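Local atomic coordinates of hepatocyte growth factor-regulated tyrosine kinase substrate (Drosophila melanogaster, PDB entry 1DVP), a protein that helps drive endosome membrane invagination and multivesicular body formation, binds ubiquitin and phosphatidylinositol, and promotes degradation of activated receptor tyrosine kinases. Residues A46-M51 / K84-M89; K105-V110 / T131-K136. All coordinates share one frame; numbering follows the deposited sequence.

The two contacts illustrate how a superhelix is held both by next-neighbour packing and by long side chains reaching between helices farther apart in sequence. Both lie in the N-terminal VHS domain, centres about 15 Å apart, in series along the chain. Contact 1 spans helices 40-51 and 84-96 and is partly buried: the methyl of one methionine meets the alkyl chain of a lysine and its sulfur the methyl of a second methionine, the lysine's amino end turning to an asparagine and a water. Contact 2 joins helices 100-116 and 125-135 through buried methyl groups alone, a smaller, wholly apolar interface. Helix 84-96 supplies one side of contact 1 and also touches Leu107 and Leu133 of contact 2.

Contact 1 (A46-M51 / K84-M89); sequences AIKKKM and KENCEM
Lys48 lays its alkyl chain across the end of Met89, with CG 3.3 Å from Met89 CE. That approach is tighter than normal van der Waals contact, and the exact placing of the methionine is doubtful, because its CG also crowds the backbone of Asn86 and its torsions are unusual. Farther out, Lys48 crosses Asn86 at about a right angle, its CE 3.6 Å from OD1 of Asn86. A bend at the last torsion (chi4 141°) turns the amino group toward a water, to which Asn86 ND2 donates a bond of 2.8 Å; the bond from Lys48 NZ to the same water is weak, at 3.4 Å. One turn along, Met51 and Met89 meet tip to tip, Met51 CE lying 4.1 Å from Met89 SD. An alanine in place of Lys48 would probably leave the Met89 methyl uncovered and cost the water its weak bond from the lysine. These long side chains bridge two nearly parallel segments of the VHS superhelix, their axes 13.8 Å apart at closest approach and 16° from parallel. Met51 also packs on Ser62 of helix 56-72 and on Phe90 and Phe93 of helix 84-96, while Cys87 faces helix 125-135.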
loop_
_atom_site.group_PDB
_atom_site.type_symbol
_atom_site.label_atom_id
_atom_site.label_comp_id
_atom_site.label_asym_id
_atom_site.label_seq_id
_atom_site.Cartn_x
_atom_site.Cartn_y
_atom_site.Cartn_z
ATOM N N ALA A 46 -23.404 29.603 3.608
ATOM C CA ALA A 46 -22.525 30.092 2.559
ATOM C C ALA A 46 -22.712 29.158 1.347
ATOM O O ALA A 46 -22.711 29.606 0.202
ATOM C CB ALA A 46 -21.056 30.099 3.043
ATOM N N ILE A 47 -22.900 27.864 1.593
ATOM C CA ILE A 47 -23.102 26.929 0.493
ATOM C C ILE A 47 -24.411 27.262 -0.227
ATOM O O ILE A 47 -24.480 27.274 -1.446
ATOM C CB ILE A 47 -23.126 25.462 0.984
ATOM C CG1 ILE A 47 -21.697 25.012 1.332
ATOM C CG2 ILE A 47 -23.674 24.537 -0.095
ATOM C CD1 ILE A 47 -21.601 23.600 1.911
ATOM N N LYS A 48 -25.453 27.533 0.535
ATOM C CA LYS A 48 -26.727 27.859 -0.099
ATOM C C LYS A 48 -26.585 29.041 -1.059
ATOM O O LYS A 48 -27.081 28.985 -2.171
ATOM C CB LYS A 48 -27.791 28.185 0.942
ATOM C CG LYS A 48 -28.443 26.993 1.586
ATOM C CD LYS A 48 -29.402 27.516 2.645
ATOM C CE LYS A 48 -29.703 26.510 3.732
ATOM N NZ LYS A 48 -29.771 27.184 5.091
ATOM N N LYS A 49 -25.907 30.103 -0.642
ATOM C CA LYS A 49 -25.735 31.249 -1.529
ATOM C C LYS A 49 -25.075 30.869 -2.848
ATOM O O LYS A 49 -25.434 31.395 -3.908
ATOM C CB LYS A 49 -24.924 32.319 -0.841
ATOM C CG LYS A 49 -25.627 32.839 0.387
ATOM C CD LYS A 49 -24.847 33.921 1.075
ATOM C CE LYS A 49 -25.596 34.407 2.315
ATOM N NZ LYS A 49 -24.820 35.479 3.021
ATOM N N LYS A 50 -24.121 29.946 -2.781
ATOM C CA LYS A 50 -23.423 29.498 -3.976
ATOM C C LYS A 50 -24.354 28.616 -4.808
ATOM O O LYS A 50 -24.241 28.582 -6.032
ATOM C CB LYS A 50 -22.136 28.753 -3.616
ATOM C CG LYS A 50 -21.070 29.629 -2.987
ATOM C CD LYS A 50 -20.519 30.705 -3.929
ATOM C CE LYS A 50 -19.516 31.565 -3.168
ATOM N NZ LYS A 50 -19.041 32.763 -3.932
ATOM N N MET A 51 -25.268 27.907 -4.143
ATOM C CA MET A 51 -26.235 27.086 -4.863
ATOM C C MET A 51 -27.060 28.035 -5.737
ATOM O O MET A 51 -27.394 27.713 -6.885
ATOM C CB MET A 51 -27.163 26.344 -3.897
ATOM C CG MET A 51 -26.552 25.097 -3.245
ATOM S SD MET A 51 -27.595 24.406 -1.904
ATOM C CE MET A 51 -29.107 23.912 -2.923
ATOM N N LYS A 84 -36.716 19.511 7.835
ATOM C CA LYS A 84 -37.930 19.646 7.077
ATOM C C LYS A 84 -37.795 20.766 6.049
ATOM O O LYS A 84 -37.936 20.540 4.845
ATOM C CB LYS A 84 -39.058 19.952 8.058
ATOM C CG LYS A 84 -38.574 20.727 9.321
ATOM C CD LYS A 84 -38.067 22.142 9.000
ATOM C CE LYS A 84 -37.615 22.918 10.229
ATOM N NZ LYS A 84 -36.369 22.387 10.883
ATOM N N GLU A 85 -37.506 21.975 6.521
ATOM C CA GLU A 85 -37.402 23.085 5.604
ATOM C C GLU A 85 -36.349 22.827 4.535
ATOM O O GLU A 85 -36.664 22.857 3.352
ATOM C CB GLU A 85 -37.164 24.408 6.360
ATOM C CG GLU A 85 -36.102 24.409 7.438
ATOM C CD GLU A 85 -36.179 25.660 8.334
ATOM O OE1 GLU A 85 -36.458 26.774 7.806
ATOM O OE2 GLU A 85 -35.955 25.541 9.570
ATOM N N ASN A 86 -35.117 22.526 4.936
ATOM C CA ASN A 86 -34.063 22.275 3.956
ATOM C C ASN A 86 -34.403 21.245 2.878
ATOM O O ASN A 86 -34.058 21.422 1.713
ATOM C CB ASN A 86 -32.780 21.890 4.668
ATOM C CG ASN A 86 -32.178 23.045 5.409
ATOM O OD1 ASN A 86 -32.193 24.181 4.917
ATOM N ND2 ASN A 86 -31.623 22.779 6.588
ATOM N N CYS A 87 -35.097 20.180 3.247
ATOM C CA CYS A 87 -35.443 19.172 2.260
ATOM C C CYS A 87 -36.486 19.727 1.312
ATOM O O CYS A 87 -36.509 19.394 0.126
ATOM C CB CYS A 87 -35.970 17.916 2.944
ATOM S SG CYS A 87 -34.713 17.082 3.911
ATOM N N GLU A 88 -37.354 20.577 1.845
ATOM C CA GLU A 88 -38.393 21.188 1.038
ATOM C C GLU A 88 -37.748 22.230 0.145
ATOM O O GLU A 88 -38.124 22.379 -1.017
ATOM C CB GLU A 88 -39.447 21.804 1.942
ATOM C CG GLU A 88 -40.383 20.765 2.553
ATOM C CD GLU A 88 -41.395 21.377 3.499
ATOM O OE1 GLU A 88 -41.131 21.443 4.722
ATOM O OE2 GLU A 88 -42.460 21.815 3.013
ATOM N N MET A 89 -36.758 22.931 0.694
ATOM C CA MET A 89 -36.008 23.944 -0.056
ATOM C C MET A 89 -35.323 23.222 -1.218
ATOM O O MET A 89 -35.356 23.669 -2.363
ATOM C CB MET A 89 -34.925 24.593 0.817
ATOM C CG MET A 89 -33.501 24.026 0.565
ATOM S SD MET A 89 -32.418 24.879 -0.702
ATOM C CE MET A 89 -31.305 25.678 0.485
HETATM O O HOH W 1 -30.151 24.973 7.650
#

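Contact 2 (K105-V110 / T131-K136)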
loop_
_atom_site.group_PDB
_atom_site.type_symbol
_atom_site.label_atom_id
_atom_site.label_comp_id
_atom_site.label_asym_id
_atom_site.label_seq_id
_atom_site.Cartn_x
_atom_site.Cartn_y
_atom_site.Cartn_z
ATOM N N LYS A 105 -28.472 17.036 -10.684
ATOM C CA LYS A 105 -27.544 16.755 -9.600
ATOM C C LYS A 105 -28.271 16.738 -8.268
ATOM O O LYS A 105 -27.979 15.911 -7.405
ATOM C CB LYS A 105 -26.402 17.789 -9.587
ATOM C CG LYS A 105 -25.347 17.552 -8.498
ATOM C CD LYS A 105 -24.620 16.209 -8.652
ATOM C CE LYS A 105 -23.708 15.953 -7.434
ATOM N NZ LYS A 105 -22.855 14.742 -7.608
ATOM N N MET A 106 -29.234 17.635 -8.102
ATOM C CA MET A 106 -29.980 17.692 -6.847
ATOM C C MET A 106 -30.867 16.456 -6.680
ATOM O O MET A 106 -31.017 15.929 -5.567
ATOM C CB MET A 106 -30.830 18.957 -6.788
ATOM C CG MET A 106 -31.473 19.242 -5.435
ATOM S SD MET A 106 -30.286 19.632 -4.071
ATOM C CE MET A 106 -30.175 18.047 -3.328
ATOM N N LEU A 107 -31.451 16.002 -7.787
ATOM C CA LEU A 107 -32.320 14.838 -7.788
ATOM C C LEU A 107 -31.504 13.622 -7.385
ATOM O O LEU A 107 -31.945 12.803 -6.591
ATOM C CB LEU A 107 -32.947 14.642 -9.176
ATOM C CG LEU A 107 -34.479 14.864 -9.275
ATOM C CD1 LEU A 107 -35.026 15.631 -8.066
ATOM C CD2 LEU A 107 -34.793 15.590 -10.592
ATOM N N GLU A 108 -30.308 13.511 -7.941
ATOM C CA GLU A 108 -29.393 12.421 -7.601
ATOM C C GLU A 108 -29.032 12.439 -6.092
ATOM O O GLU A 108 -29.073 11.403 -5.438
ATOM C CB GLU A 108 -28.117 12.557 -8.454
ATOM C CG GLU A 108 -26.907 11.692 -8.036
ATOM C CD GLU A 108 -25.575 12.313 -8.525
ATOM O OE1 GLU A 108 -24.708 12.631 -7.685
ATOM O OE2 GLU A 108 -25.411 12.507 -9.755
ATOM N N LEU A 109 -28.709 13.612 -5.550
ATOM C CA LEU A 109 -28.319 13.747 -4.143
ATOM C C LEU A 109 -29.469 13.361 -3.221
ATOM O O LEU A 109 -29.285 12.632 -2.255
ATOM C CB LEU A 109 -27.839 15.182 -3.832
ATOM C CG LEU A 109 -26.548 15.643 -4.564
ATOM C CD1 LEU A 109 -26.182 17.044 -4.129
ATOM C CD2 LEU A 109 -25.380 14.716 -4.275
ATOM N N VAL A 110 -30.663 13.851 -3.535
ATOM C CA VAL A 110 -31.836 13.517 -2.725
ATOM C C VAL A 110 -31.988 12.004 -2.594
ATOM O O VAL A 110 -32.221 11.512 -1.525
ATOM C CB VAL A 110 -33.116 14.059 -3.358
ATOM C CG1 VAL A 110 -34.356 13.338 -2.720
ATOM C CG2 VAL A 110 -33.189 15.564 -3.174
ATOM N N THR A 131 -40.448 10.898 -2.186
ATOM C CA THR A 131 -41.782 10.347 -2.397
ATOM C C THR A 131 -42.572 11.360 -3.221
ATOM O O THR A 131 -43.071 11.070 -4.305
ATOM C CB THR A 131 -42.512 10.136 -1.049
ATOM O OG1 THR A 131 -41.640 9.480 -0.121
ATOM C CG2 THR A 131 -43.739 9.282 -1.248
ATOM N N ILE A 132 -42.645 12.567 -2.685
ATOM C CA ILE A 132 -43.353 13.666 -3.304
ATOM C C ILE A 132 -42.828 14.049 -4.687
ATOM O O ILE A 132 -43.595 14.410 -5.567
ATOM C CB ILE A 132 -43.281 14.890 -2.402
ATOM C CG1 ILE A 132 -43.848 14.536 -1.024
ATOM C CG2 ILE A 132 -44.007 16.041 -3.046
ATOM C CD1 ILE A 132 -43.909 15.695 -0.045
ATOM N N LEU A 133 -41.512 13.991 -4.866
ATOM C CA LEU A 133 -40.903 14.331 -6.143
ATOM C C LEU A 133 -41.141 13.205 -7.142
ATOM O O LEU A 133 -41.327 13.458 -8.330
ATOM C CB LEU A 133 -39.394 14.585 -5.966
ATOM C CG LEU A 133 -38.965 15.854 -5.212
ATOM C CD1 LEU A 133 -37.609 15.634 -4.574
ATOM C CD2 LEU A 133 -38.924 17.048 -6.162
ATOM N N LYS A 134 -41.120 11.961 -6.669
ATOM C CA LYS A 134 -41.354 10.826 -7.564
ATOM C C LYS A 134 -42.849 10.746 -7.839
ATOM O O LYS A 134 -43.284 10.173 -8.841
ATOM C CB LYS A 134 -40.849 9.506 -6.952
ATOM C CG LYS A 134 -39.409 9.153 -7.324
ATOM C CD LYS A 134 -38.949 7.821 -6.727
ATOM C CE LYS A 134 -39.441 6.598 -7.507
ATOM N NZ LYS A 134 -38.592 6.290 -8.703
ATOM N N ALA A 135 -43.623 11.351 -6.944
ATOM C CA ALA A 135 -45.073 11.391 -7.063
ATOM C C ALA A 135 -45.502 12.610 -7.880
ATOM O O ALA A 135 -46.547 12.595 -8.517
ATOM C CB ALA A 135 -45.706 11.434 -5.672
ATOM N N LYS A 136 -44.683 13.655 -7.860
ATOM C CA LYS A 136 -44.966 14.889 -8.598
ATOM C C LYS A 136 -44.594 14.800 -10.089
ATOM O O LYS A 136 -44.770 15.758 -10.838
ATOM C CB LYS A 136 -44.209 16.054 -7.958
ATOM C CG LYS A 136 -44.450 17.393 -8.607
ATOM C CD LYS A 136 -43.375 18.390 -8.217
ATOM C CE LYS A 136 -43.066 18.341 -6.731
ATOM N NZ LYS A 136 -44.304 18.387 -5.900
#
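Methyl-to-methyl packing makes up the whole of the direct contact, and Leu133 is its hub. Its CD1 sits 4.3 Å from CD1 of Leu107 and 4.4 Å from CG1 of Val110, so a single methyl meets residues one helical turn apart on the 105-110 segment. The second branch adds to the first of these pairs, Leu133 CD2 lying 4.6 Å from Leu107 CD1. Leu107 has two unusual torsions (chi1 -113°, chi2 17°), which together bring CD1 toward Leu133 although its CB does not head that way; Val110, by contrast, has its CB directed toward the other segment. The backbones stay well apart, with 8.8 Å between CA of Leu107 and CA of Leu133.

Eight helices wound into a right-handed superhelix define the VHS domain, and here helix 125-135, the last of them, is joined to helix 100-116, its predecessor. Helix 84-96 contributes to the same apolar cluster, Leu94 touching Leu107 while Ser91 and Glu95 touch Leu133. The chain beyond the last helix returns over the pair: Phe140 packs on both leucines.

The charge pairing lies on the side of the 105-110 segment, not across the contact. Lys105 NZ donates to Glu108 OE1 at 2.8 Å, arriving on the syn side of the carboxylate and 24° out of its plane. Glu67 of helix 56-72 forms a second salt bridge with the same ammonium, which therefore ties two helices together and probably favours the charged state of both acids.

Main-chain bonding differs between the partners. Val110 N reaches Met106 O at 2.9 Å within regular helix, whereas the corresponding bonds from Ala135 N to Thr131 O and from Lys136 N to Ile132 O are weak, where helix 125-135 gives way to loop.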